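Local coordinates for [4Fe-4S]-dependent U34-ARNt thiolase (Methanococcus maripaludis, PDB 6SCY), which probably replaces oxygen by sulfur at uridine 34 of tRNA, using ATP and a [4Fe-4S] cluster, at residues M4-C9 with N23-C28; N49-M54 with I158-D163; G58-L63 with L226-S231; V178-I183 with S239-V244. All blocks are in the same frame, centred on the assembly; numbering follows the deposited sequence.

Contact 1 lies far out on the chain, its centre about 28 Å from that of the chain, and is held by zinc-bound cysteines with exposed residues round them. Contacts 2 and 3 are partly buried parts of the PP-loop domain. They interlock along the sequence, since strand 51-55 of contact 2 runs on to helix 60-75 of contact 3, and their centres are about 22 Å apart. Contact 2 relies on backbone, carboxylate and ammonium hydrogen bonds, whereas contact 3 combines a backbone bond with packing on a tyrosine ring. Contact 4, which lies on the opposite side of the chain's centre from contact 2, is a buried apolar helix crossing.

Contact 1: M4-C9 with N23-C28; sequences MKCRKC and NYCKEC. With ZN (zinc ion), chain C; SO4 (sulfate ion), chain Y; SO4 (sulfate ion), chain U; SO4 (sulfate ion), chain K.
Cys6, Cys9 and Cys28 turn their sulfurs onto one zinc ion, each SG at 2.2 Å. Cys6 SG, anti to its own backbone N (chi1 -173°), lies near Tyr24 CA and 3.6 Å from Cys28 CB. Cys9 SG, placed between its backbone N and carbonyl carbon, lies 3.7 Å from Cys28 SG. Cys25 SG also faces the zinc, but at 2.8 Å, longer than the other three. The four cysteines form the zinc site of the N-terminal LIM-like domain: two CxxC pairs, one in a knuckle-like turn, the other where strand 22-24 gives way to helix 26-41. Cys25 is the N-cap of that helix, and its SG takes a weak bond from Cys28 N. Cys6 SG in turn accepts weak bonds from the backbone N of Cys25 and of Lys8, which would help to spread the negative charge of the thiolate. Beside the metal, Arg7 N donates to Asn23 O at 2.8 Å in a nearly straight bond (169°). The Arg7 side chain runs alongside Tyr24 in the same direction, guanidinium and ring planes 27° apart, with Arg7 CD 4.0 Å from Tyr24 OH. Lys8 CG comes to the edge of the same ring, 4.2 Å from Tyr24 CE1, before its ammonium group leads away to a sulfate. At the other end the Met4 and Asn23 side chains cross at about a right angle.

Contact 2: N49-M54 with I158-D163; sequences NIKVAM and IEEKCD
Lys51 meets segment 158-163 through both its backbone and its ammonium group. Its N-H goes to Asp163 OD2 at 3.0 Å, on the lone pair turned away from the other carboxylate oxygen, and its carbonyl O receives Asp163 N at 2.8 Å. One aspartate thus engages both backbone polar atoms of Lys51, N through its carboxylate and O through its main chain. Lys51 NZ donates to Glu160 O at 2.8 Å, nearly along the C=O axis. The chain reaches it with CG anti to the backbone N (chi1 -172°), and a bend at chi3 (-110°) places CE. The carboxylate of Glu160 adds a long salt bridge, with OE1 3.9 Å from Lys51 NZ. Next to these bonds Cys162 SG lies against Ala53 CB at 3.4 Å and beside Lys51 CD at 3.8 Å, in a patch also lined by Ile82 of strand 80-87. Further out, a water donates to Asp163 OD2 and weakly to Asn49 O. What presents Glu160 O and then Asp163 is the end of helix 141-159: Lys161 leaves the helix with positive phi in a Schellman motif, and the chain turns into strand 164-167. Ala53 continues the pairing with backbone bonds to Phe164 and Ala166. The arrangement is a helix-to-strand turn starting a parallel pair in the central sheet of the PP-loop, HUP-type alpha/beta fold, where strand 51-55 leads to the predicted ATP-binding loop.

Contact 3: G58-L63 with L226-S231; sequences GGKDSL and LKYHKS. With SO4 (sulfate ion), chain L.
The Tyr228 ring carries Lys60 on one face: Lys60 CB sits over its centre, 3.8 Å from the centroid and only 8° off the ring normal, a CH-pi contact. The His229 ring has Ser231 CB in plane at its edge. Residues 58-62 are the GGKDS part of the PP-loop's SGGKDS sequence, with Gly59 as N-cap of helix 60-75. In Tyr228, chi1 of 65° puts CG between the backbone N and the carbonyl carbon, near Lys60 N, while Leu63 CD2 packs on Tyr228 CB at 3.8 Å and Leu63 CB on Leu226 CD1 at 4.1 Å. Leu218 of helix 214-223 also touches the tyrosine. Lys60 then leads away to a salt bridge with Asp61, whose role in ATP binding is predicted. A sulfate, probably from the crystallisation liquor, lies at the helix start; its O1 accepts a bond from Ser62 N at 3.1 Å. Its other oxygens take weak bonds from the backbone of Gly59 and Asp61, consistent with a phosphate-binding loop at a helix N-terminus. Across the contact, His229 N donates to Gly58 O at 2.8 Å, the nitrogen standing 38° out of the carbonyl plane.

Contact 4: V178-I183 with S239-V244; sequences VMMNYI and SFRSEV
Helices 178-183 and 239-244 pass at 108°, their axes 10.2 Å apart at the closest point, with Met180 and Val244 nearest in backbone. Met180 carries the contact. Its side chain and that of Phe240 run antiparallel alongside each other: Met180 CE touches Phe240 CD2 at 3.6 Å, while SD lies obliquely to the ring, 5.3 Å from its centroid, a Met-aromatic contact. A bend at chi3 (80°) brings CE to Phe240 CD2, oblique to the ring. SD also meets the aliphatic part of Arg241, 3.8 Å from CG, the two side chains at about a right angle. Ile183 reaches the rim of the phenyl ring, CG2 3.7 Å from Phe240 CZ near the ring plane. Val244 packs against both Met180 and Ile183, its CG2 3.8 Å from Met180 CG and also against Ile183 CD1, and its CG1 against Met179 CB. Met179, Ile183 and Phe240 also pack on apolar side chains of the other protein chain, so the crossing borders the dimer interface. Arg241, at this apolar helix crossing, lies near the predicted ATP site, its side chain about 4 Å from that of Asp173, a predicted ATP ligand, and about 9 Å from the [4Fe-4S] cluster.

Contact 1: M4-C9 with N23-C28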
# COMPACT_ATOMS: atom_id res chain seq x y z
N MET A 4 -27.74 -15.03 17.88
CA MET A 4 -27.14 -15.28 16.55
C MET A 4 -28.18 -15.21 15.43
O MET A 4 -27.89 -15.58 14.29
CB MET A 4 -26.35 -16.60 16.52
CG MET A 4 -25.32 -16.66 15.43
SD MET A 4 -23.80 -17.44 16.00
CE MET A 4 -22.93 -16.00 16.61
N LYS A 5 -29.37 -14.68 15.73
CA LYS A 5 -30.44 -14.54 14.75
C LYS A 5 -30.04 -13.69 13.54
O LYS A 5 -29.22 -12.78 13.67
CB LYS A 5 -31.74 -14.03 15.41
CG LYS A 5 -31.65 -12.67 16.12
CD LYS A 5 -33.02 -12.23 16.65
CE LYS A 5 -33.50 -12.99 17.86
NZ LYS A 5 -34.86 -12.59 18.27
N CYS A 6 -30.58 -14.04 12.36
CA CYS A 6 -30.33 -13.38 11.07
C CYS A 6 -30.62 -11.88 11.12
O CYS A 6 -31.65 -11.48 11.67
CB CYS A 6 -31.13 -14.07 9.97
SG CYS A 6 -30.77 -13.49 8.31
N ARG A 7 -29.72 -11.05 10.55
CA ARG A 7 -29.85 -9.59 10.51
C ARG A 7 -31.08 -9.11 9.70
O ARG A 7 -31.66 -8.07 10.04
CB ARG A 7 -28.55 -8.93 10.00
CG ARG A 7 -28.53 -7.41 10.13
CD ARG A 7 -28.26 -6.68 8.82
NE ARG A 7 -29.38 -5.81 8.42
CZ ARG A 7 -29.26 -4.66 7.77
NH1 ARG A 7 -28.06 -4.20 7.44
NH2 ARG A 7 -30.33 -3.95 7.45
N LYS A 8 -31.49 -9.88 8.66
CA LYS A 8 -32.60 -9.52 7.78
C LYS A 8 -33.97 -10.14 8.14
O LYS A 8 -34.99 -9.53 7.80
CB LYS A 8 -32.26 -9.84 6.32
CG LYS A 8 -31.26 -8.87 5.69
CD LYS A 8 -31.90 -7.56 5.20
CE LYS A 8 -31.04 -6.85 4.19
NZ LYS A 8 -31.70 -5.63 3.66
N CYS A 9 -34.00 -11.31 8.81
CA CYS A 9 -35.27 -11.97 9.14
C CYS A 9 -35.36 -12.54 10.58
O CYS A 9 -36.39 -13.08 10.95
CB CYS A 9 -35.61 -13.04 8.11
SG CYS A 9 -34.51 -14.49 8.16
N ASN A 23 -25.10 -11.62 10.95
CA ASN A 23 -25.43 -13.03 10.79
C ASN A 23 -26.48 -13.20 9.69
O ASN A 23 -27.44 -12.42 9.63
CB ASN A 23 -25.91 -13.59 12.12
CG ASN A 23 -24.90 -13.52 13.24
OD1 ASN A 23 -23.71 -13.82 13.08
ND2 ASN A 23 -25.36 -13.14 14.42
N TYR A 24 -26.29 -14.20 8.80
CA TYR A 24 -27.20 -14.48 7.68
C TYR A 24 -27.47 -15.97 7.52
O TYR A 24 -26.53 -16.77 7.51
CB TYR A 24 -26.66 -13.93 6.35
CG TYR A 24 -26.42 -12.44 6.33
CD1 TYR A 24 -27.48 -11.55 6.24
CD2 TYR A 24 -25.13 -11.92 6.32
CE1 TYR A 24 -27.27 -10.17 6.18
CE2 TYR A 24 -24.91 -10.54 6.27
CZ TYR A 24 -25.98 -9.67 6.20
OH TYR A 24 -25.77 -8.31 6.16
N CYS A 25 -28.74 -16.33 7.33
CA CYS A 25 -29.16 -17.71 7.06
C CYS A 25 -28.86 -17.98 5.58
O CYS A 25 -28.37 -17.08 4.90
CB CYS A 25 -30.64 -17.89 7.39
SG CYS A 25 -31.74 -16.83 6.41
N LYS A 26 -29.16 -19.20 5.07
CA LYS A 26 -28.90 -19.55 3.66
C LYS A 26 -29.54 -18.54 2.69
O LYS A 26 -28.82 -17.90 1.92
CB LYS A 26 -29.35 -20.99 3.36
CG LYS A 26 -28.95 -21.51 1.98
CD LYS A 26 -29.55 -22.87 1.68
CE LYS A 26 -29.24 -23.34 0.28
NZ LYS A 26 -29.82 -24.68 0.00
N GLU A 27 -30.87 -18.36 2.79
CA GLU A 27 -31.69 -17.49 1.94
C GLU A 27 -31.30 -16.03 1.95
O GLU A 27 -31.31 -15.41 0.90
CB GLU A 27 -33.18 -17.63 2.27
CG GLU A 27 -33.71 -19.05 2.15
CD GLU A 27 -34.04 -19.71 3.48
OE1 GLU A 27 -33.14 -19.80 4.34
OE2 GLU A 27 -35.20 -20.14 3.65
N CYS A 28 -30.98 -15.47 3.14
CA CYS A 28 -30.58 -14.07 3.30
C CYS A 28 -29.16 -13.81 2.85
O CYS A 28 -28.84 -12.69 2.46
CB CYS A 28 -30.81 -13.58 4.72
SG CYS A 28 -32.56 -13.42 5.18
ZN ZN C . -32.53 -14.25 7.20
S SO4 Y . -34.92 -5.79 2.70
O1 SO4 Y . -34.23 -7.01 2.28
O2 SO4 Y . -36.17 -5.65 1.95
O3 SO4 Y . -35.22 -5.86 4.13
O4 SO4 Y . -34.06 -4.64 2.44
S SO4 U . -30.77 -27.02 -2.17
O1 SO4 U . -31.42 -28.31 -2.38
O2 SO4 U . -31.71 -26.11 -1.51
O3 SO4 U . -29.59 -27.20 -1.32
O4 SO4 U . -30.37 -26.46 -3.46
S SO4 K . -38.01 -11.00 19.33
O1 SO4 K . -38.88 -10.78 18.18
O2 SO4 K . -37.60 -12.40 19.38
O3 SO4 K . -38.73 -10.66 20.56
O4 SO4 K . -36.83 -10.14 19.22

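Contact 2: N49-M54 with I158-D163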
# COMPACT_ATOMS: atom_id res chain seq x y z
N ASN A 49 -30.21 -6.19 -24.41
CA ASN A 49 -29.42 -5.90 -25.61
C ASN A 49 -27.89 -5.91 -25.38
O ASN A 49 -27.15 -5.19 -26.07
CB ASN A 49 -29.89 -4.61 -26.31
CG ASN A 49 -31.38 -4.41 -26.29
OD1 ASN A 49 -32.16 -5.29 -26.66
ND2 ASN A 49 -31.80 -3.24 -25.82
N ILE A 50 -27.39 -6.79 -24.48
CA ILE A 50 -25.94 -6.93 -24.27
C ILE A 50 -25.51 -8.42 -24.24
O ILE A 50 -26.28 -9.28 -23.82
CB ILE A 50 -25.32 -6.13 -23.08
CG1 ILE A 50 -25.95 -6.49 -21.74
CG2 ILE A 50 -25.31 -4.62 -23.31
CD1 ILE A 50 -25.06 -7.26 -20.96
N LYS A 51 -24.28 -8.70 -24.69
CA LYS A 51 -23.66 -10.02 -24.77
C LYS A 51 -22.45 -10.04 -23.82
O LYS A 51 -21.59 -9.16 -23.94
CB LYS A 51 -23.23 -10.29 -26.23
CG LYS A 51 -22.75 -11.70 -26.51
CD LYS A 51 -22.29 -11.83 -27.94
CE LYS A 51 -23.22 -12.68 -28.77
NZ LYS A 51 -22.57 -13.08 -30.05
N VAL A 52 -22.38 -11.00 -22.88
CA VAL A 52 -21.26 -11.07 -21.94
C VAL A 52 -20.49 -12.37 -22.06
O VAL A 52 -21.04 -13.43 -21.77
CB VAL A 52 -21.64 -10.77 -20.47
CG1 VAL A 52 -20.44 -10.94 -19.53
CG2 VAL A 52 -22.23 -9.38 -20.31
N ALA A 53 -19.22 -12.28 -22.47
CA ALA A 53 -18.29 -13.40 -22.56
C ALA A 53 -17.74 -13.57 -21.16
O ALA A 53 -17.64 -12.57 -20.44
CB ALA A 53 -17.16 -13.06 -23.51
N MET A 54 -17.41 -14.79 -20.75
CA MET A 54 -16.89 -14.97 -19.40
C MET A 54 -15.82 -16.02 -19.32
O MET A 54 -16.04 -17.17 -19.71
CB MET A 54 -18.00 -15.21 -18.36
CG MET A 54 -19.03 -16.20 -18.77
SD MET A 54 -20.17 -16.53 -17.42
CE MET A 54 -20.91 -17.99 -18.02
N ILE A 158 -13.85 -10.26 -28.97
CA ILE A 158 -13.97 -9.41 -30.15
C ILE A 158 -14.57 -10.26 -31.28
O ILE A 158 -15.50 -9.81 -31.95
CB ILE A 158 -12.60 -8.76 -30.53
CG1 ILE A 158 -12.24 -7.63 -29.56
CG2 ILE A 158 -12.58 -8.25 -32.00
CD1 ILE A 158 -10.73 -7.24 -29.52
N GLU A 159 -14.07 -11.52 -31.44
CA GLU A 159 -14.51 -12.52 -32.42
C GLU A 159 -16.01 -12.84 -32.27
O GLU A 159 -16.71 -12.97 -33.28
CB GLU A 159 -13.66 -13.81 -32.28
CG GLU A 159 -13.95 -14.90 -33.30
CD GLU A 159 -13.22 -16.20 -33.01
OE1 GLU A 159 -12.12 -16.41 -33.58
OE2 GLU A 159 -13.73 -16.99 -32.19
N GLU A 160 -16.49 -12.95 -31.01
CA GLU A 160 -17.90 -13.23 -30.69
C GLU A 160 -18.73 -11.95 -30.56
O GLU A 160 -19.95 -12.03 -30.38
CB GLU A 160 -18.02 -14.13 -29.46
CG GLU A 160 -17.97 -15.62 -29.79
CD GLU A 160 -19.11 -16.12 -30.66
OE1 GLU A 160 -20.24 -16.26 -30.13
OE2 GLU A 160 -18.88 -16.36 -31.87
N LYS A 161 -18.08 -10.78 -30.69
CA LYS A 161 -18.65 -9.43 -30.62
C LYS A 161 -19.40 -9.20 -29.29
O LYS A 161 -20.58 -8.85 -29.27
CB LYS A 161 -19.49 -9.08 -31.86
CG LYS A 161 -18.66 -8.80 -33.11
CD LYS A 161 -19.57 -8.46 -34.30
CE LYS A 161 -18.82 -8.39 -35.61
NZ LYS A 161 -19.74 -8.35 -36.78
N CYS A 162 -18.67 -9.42 -28.18
CA CYS A 162 -19.16 -9.27 -26.81
C CYS A 162 -18.98 -7.87 -26.30
O CYS A 162 -18.02 -7.19 -26.67
CB CYS A 162 -18.50 -10.29 -25.89
SG CYS A 162 -18.94 -12.01 -26.26
N ASP A 163 -19.89 -7.43 -25.43
CA ASP A 163 -19.85 -6.10 -24.84
C ASP A 163 -18.92 -6.05 -23.62
O ASP A 163 -18.26 -5.03 -23.39
CB ASP A 163 -21.27 -5.63 -24.51
CG ASP A 163 -22.13 -5.46 -25.74
OD1 ASP A 163 -21.82 -4.56 -26.56
OD2 ASP A 163 -23.10 -6.23 -25.90
O HOH W 1 -24.38 -5.08 -28.03

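Contact 3: G58-L63 with L226-S231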
# COMPACT_ATOMS: atom_id res chain seq x y z
N GLY A 58 -13.07 -23.49 -14.31
CA GLY A 58 -13.50 -24.65 -13.53
C GLY A 58 -13.53 -24.53 -12.01
O GLY A 58 -14.17 -25.35 -11.34
N GLY A 59 -12.84 -23.52 -11.48
CA GLY A 59 -12.78 -23.29 -10.04
C GLY A 59 -14.05 -22.69 -9.48
O GLY A 59 -14.90 -22.23 -10.25
N LYS A 60 -14.19 -22.69 -8.13
CA LYS A 60 -15.38 -22.16 -7.45
C LYS A 60 -15.77 -20.77 -7.95
O LYS A 60 -16.91 -20.61 -8.35
CB LYS A 60 -15.27 -22.21 -5.91
CG LYS A 60 -13.90 -21.82 -5.36
CD LYS A 60 -14.02 -20.88 -4.17
CE LYS A 60 -12.67 -20.48 -3.63
NZ LYS A 60 -11.93 -19.58 -4.57
N ASP A 61 -14.80 -19.83 -8.03
CA ASP A 61 -14.97 -18.44 -8.50
C ASP A 61 -15.67 -18.34 -9.85
O ASP A 61 -16.75 -17.76 -9.91
CB ASP A 61 -13.63 -17.70 -8.54
CG ASP A 61 -12.91 -17.61 -7.20
OD1 ASP A 61 -13.39 -16.87 -6.33
OD2 ASP A 61 -11.86 -18.27 -7.05
N SER A 62 -15.08 -18.94 -10.91
CA SER A 62 -15.62 -18.94 -12.27
C SER A 62 -17.00 -19.57 -12.41
O SER A 62 -17.77 -19.09 -13.23
CB SER A 62 -14.65 -19.58 -13.25
OG SER A 62 -13.76 -18.58 -13.74
N LEU A 63 -17.30 -20.62 -11.63
CA LEU A 63 -18.60 -21.31 -11.61
C LEU A 63 -19.66 -20.51 -10.81
O LEU A 63 -20.81 -20.44 -11.26
CB LEU A 63 -18.43 -22.73 -11.05
CG LEU A 63 -18.35 -23.86 -12.08
CD1 LEU A 63 -17.08 -23.78 -12.92
CD2 LEU A 63 -18.38 -25.20 -11.40
N LEU A 226 -22.37 -26.64 -6.38
CA LEU A 226 -21.62 -26.54 -7.63
C LEU A 226 -20.47 -27.54 -7.63
O LEU A 226 -19.71 -27.62 -6.66
CB LEU A 226 -21.11 -25.11 -7.90
CG LEU A 226 -22.13 -23.96 -8.00
CD1 LEU A 226 -21.43 -22.65 -8.28
CD2 LEU A 226 -23.17 -24.20 -9.08
N LYS A 227 -20.36 -28.32 -8.71
CA LYS A 227 -19.32 -29.33 -8.90
C LYS A 227 -18.06 -28.69 -9.53
O LYS A 227 -17.76 -28.91 -10.71
CB LYS A 227 -19.84 -30.52 -9.74
CG LYS A 227 -20.97 -31.31 -9.09
CD LYS A 227 -22.33 -30.99 -9.71
CE LYS A 227 -23.43 -31.81 -9.09
NZ LYS A 227 -24.75 -31.55 -9.73
N TYR A 228 -17.34 -27.87 -8.74
CA TYR A 228 -16.13 -27.17 -9.17
C TYR A 228 -14.87 -28.01 -9.02
O TYR A 228 -14.79 -28.84 -8.12
CB TYR A 228 -15.97 -25.80 -8.46
CG TYR A 228 -15.75 -25.88 -6.96
CD1 TYR A 228 -14.47 -26.04 -6.43
CD2 TYR A 228 -16.81 -25.75 -6.07
CE1 TYR A 228 -14.27 -26.15 -5.06
CE2 TYR A 228 -16.61 -25.80 -4.69
CZ TYR A 228 -15.34 -26.01 -4.19
OH TYR A 228 -15.13 -26.08 -2.84
N HIS A 229 -13.87 -27.76 -9.89
CA HIS A 229 -12.59 -28.47 -9.87
C HIS A 229 -11.50 -27.61 -9.24
O HIS A 229 -11.48 -26.39 -9.43
CB HIS A 229 -12.19 -28.91 -11.28
CG HIS A 229 -11.01 -29.83 -11.32
ND1 HIS A 229 -9.73 -29.34 -11.50
CD2 HIS A 229 -10.95 -31.17 -11.18
CE1 HIS A 229 -8.93 -30.39 -11.47
NE2 HIS A 229 -9.62 -31.52 -11.27
N LYS A 230 -10.58 -28.27 -8.51
CA LYS A 230 -9.43 -27.67 -7.80
C LYS A 230 -8.50 -26.88 -8.74
O LYS A 230 -8.08 -25.77 -8.39
CB LYS A 230 -8.65 -28.76 -7.02
CG LYS A 230 -9.51 -29.68 -6.13
CD LYS A 230 -10.14 -28.96 -4.93
CE LYS A 230 -11.38 -29.66 -4.43
NZ LYS A 230 -12.00 -28.92 -3.30
N SER A 231 -8.22 -27.44 -9.94
CA SER A 231 -7.38 -26.90 -11.03
C SER A 231 -5.99 -26.38 -10.54
O SER A 231 -5.73 -25.17 -10.59
CB SER A 231 -8.13 -25.86 -11.87
OG SER A 231 -8.95 -24.97 -11.13
S SO4 L . -11.05 -19.96 -10.35
O1 SO4 L . -12.03 -19.19 -11.11
O2 SO4 L . -10.66 -21.13 -11.12
O3 SO4 L . -11.62 -20.38 -9.07
O4 SO4 L . -9.87 -19.15 -10.10

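Contact 4: V178-I183 with S239-V244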
# COMPACT_ATOMS: atom_id res chain seq x y z
N VAL A 178 -3.29 -5.64 -5.27
CA VAL A 178 -3.12 -4.23 -4.90
C VAL A 178 -1.92 -4.14 -3.95
O VAL A 178 -1.00 -3.38 -4.22
CB VAL A 178 -4.42 -3.64 -4.29
CG1 VAL A 178 -4.16 -2.34 -3.55
CG2 VAL A 178 -5.49 -3.43 -5.35
N MET A 179 -1.92 -4.98 -2.90
CA MET A 179 -0.85 -5.06 -1.90
C MET A 179 0.48 -5.44 -2.54
O MET A 179 1.51 -4.89 -2.13
CB MET A 179 -1.23 -6.03 -0.78
CG MET A 179 -0.48 -5.80 0.52
SD MET A 179 -1.02 -4.33 1.45
CE MET A 179 -0.70 -4.88 3.09
N MET A 180 0.48 -6.35 -3.54
CA MET A 180 1.68 -6.78 -4.26
C MET A 180 2.27 -5.58 -5.01
O MET A 180 3.47 -5.32 -4.89
CB MET A 180 1.36 -7.93 -5.24
CG MET A 180 1.33 -9.30 -4.58
SD MET A 180 0.82 -10.65 -5.68
CE MET A 180 2.33 -10.96 -6.56
N ASN A 181 1.40 -4.81 -5.72
CA ASN A 181 1.75 -3.60 -6.47
C ASN A 181 2.28 -2.51 -5.53
O ASN A 181 3.12 -1.70 -5.94
CB ASN A 181 0.51 -3.12 -7.26
CG ASN A 181 0.64 -1.76 -7.92
OD1 ASN A 181 0.25 -0.73 -7.36
ND2 ASN A 181 1.19 -1.72 -9.13
N TYR A 182 1.82 -2.51 -4.27
CA TYR A 182 2.24 -1.58 -3.22
C TYR A 182 3.64 -1.96 -2.72
O TYR A 182 4.53 -1.11 -2.72
CB TYR A 182 1.23 -1.57 -2.06
CG TYR A 182 -0.05 -0.78 -2.25
CD1 TYR A 182 -0.22 0.06 -3.35
CD2 TYR A 182 -1.07 -0.84 -1.31
CE1 TYR A 182 -1.38 0.82 -3.51
CE2 TYR A 182 -2.23 -0.07 -1.45
CZ TYR A 182 -2.38 0.75 -2.55
OH TYR A 182 -3.53 1.50 -2.68
N ILE A 183 3.84 -3.25 -2.31
CA ILE A 183 5.11 -3.79 -1.79
C ILE A 183 6.23 -3.73 -2.86
O ILE A 183 7.38 -3.42 -2.52
CB ILE A 183 4.94 -5.22 -1.17
CG1 ILE A 183 3.93 -5.22 -0.01
CG2 ILE A 183 6.29 -5.80 -0.70
CD1 ILE A 183 3.24 -6.53 0.25
N SER A 239 5.53 -17.89 -4.60
CA SER A 239 5.38 -17.86 -3.14
C SER A 239 5.07 -16.48 -2.56
O SER A 239 4.63 -16.40 -1.41
CB SER A 239 6.61 -18.46 -2.47
OG SER A 239 6.81 -19.81 -2.88
N PHE A 240 5.29 -15.39 -3.34
CA PHE A 240 5.02 -14.02 -2.90
C PHE A 240 3.53 -13.75 -2.67
O PHE A 240 3.17 -13.16 -1.65
CB PHE A 240 5.66 -12.98 -3.84
CG PHE A 240 5.54 -11.53 -3.43
CD1 PHE A 240 5.84 -11.13 -2.13
CD2 PHE A 240 5.19 -10.56 -4.35
CE1 PHE A 240 5.74 -9.79 -1.75
CE2 PHE A 240 5.10 -9.21 -3.98
CZ PHE A 240 5.37 -8.84 -2.68
N ARG A 241 2.67 -14.22 -3.61
CA ARG A 241 1.21 -14.08 -3.52
C ARG A 241 0.67 -14.85 -2.30
O ARG A 241 -0.20 -14.34 -1.60
CB ARG A 241 0.50 -14.51 -4.82
CG ARG A 241 -0.91 -13.94 -4.95
CD ARG A 241 -1.57 -14.26 -6.28
NE ARG A 241 -2.83 -13.55 -6.45
CZ ARG A 241 -3.04 -12.56 -7.32
NH1 ARG A 241 -4.22 -11.97 -7.40
NH2 ARG A 241 -2.07 -12.18 -8.14
N SER A 242 1.23 -16.05 -2.02
CA SER A 242 0.85 -16.85 -0.85
C SER A 242 1.33 -16.19 0.46
O SER A 242 0.73 -16.42 1.51
CB SER A 242 1.37 -18.28 -0.97
OG SER A 242 2.79 -18.34 -1.00
N GLU A 243 2.39 -15.34 0.38
CA GLU A 243 2.91 -14.59 1.53
C GLU A 243 2.03 -13.36 1.75
O GLU A 243 1.65 -13.09 2.89
CB GLU A 243 4.38 -14.17 1.29
CG GLU A 243 5.11 -13.75 2.55
CD GLU A 243 6.42 -13.01 2.37
OE1 GLU A 243 7.30 -13.51 1.63
OE2 GLU A 243 6.58 -11.93 2.98
N VAL A 244 1.69 -12.65 0.65
CA VAL A 244 0.82 -11.45 0.63
C VAL A 244 -0.59 -11.80 1.10
O VAL A 244 -1.17 -11.02 1.85
CB VAL A 244 0.85 -10.74 -0.75
CG1 VAL A 244 -0.30 -9.74 -0.90
CG2 VAL A 244 2.18 -10.03 -0.97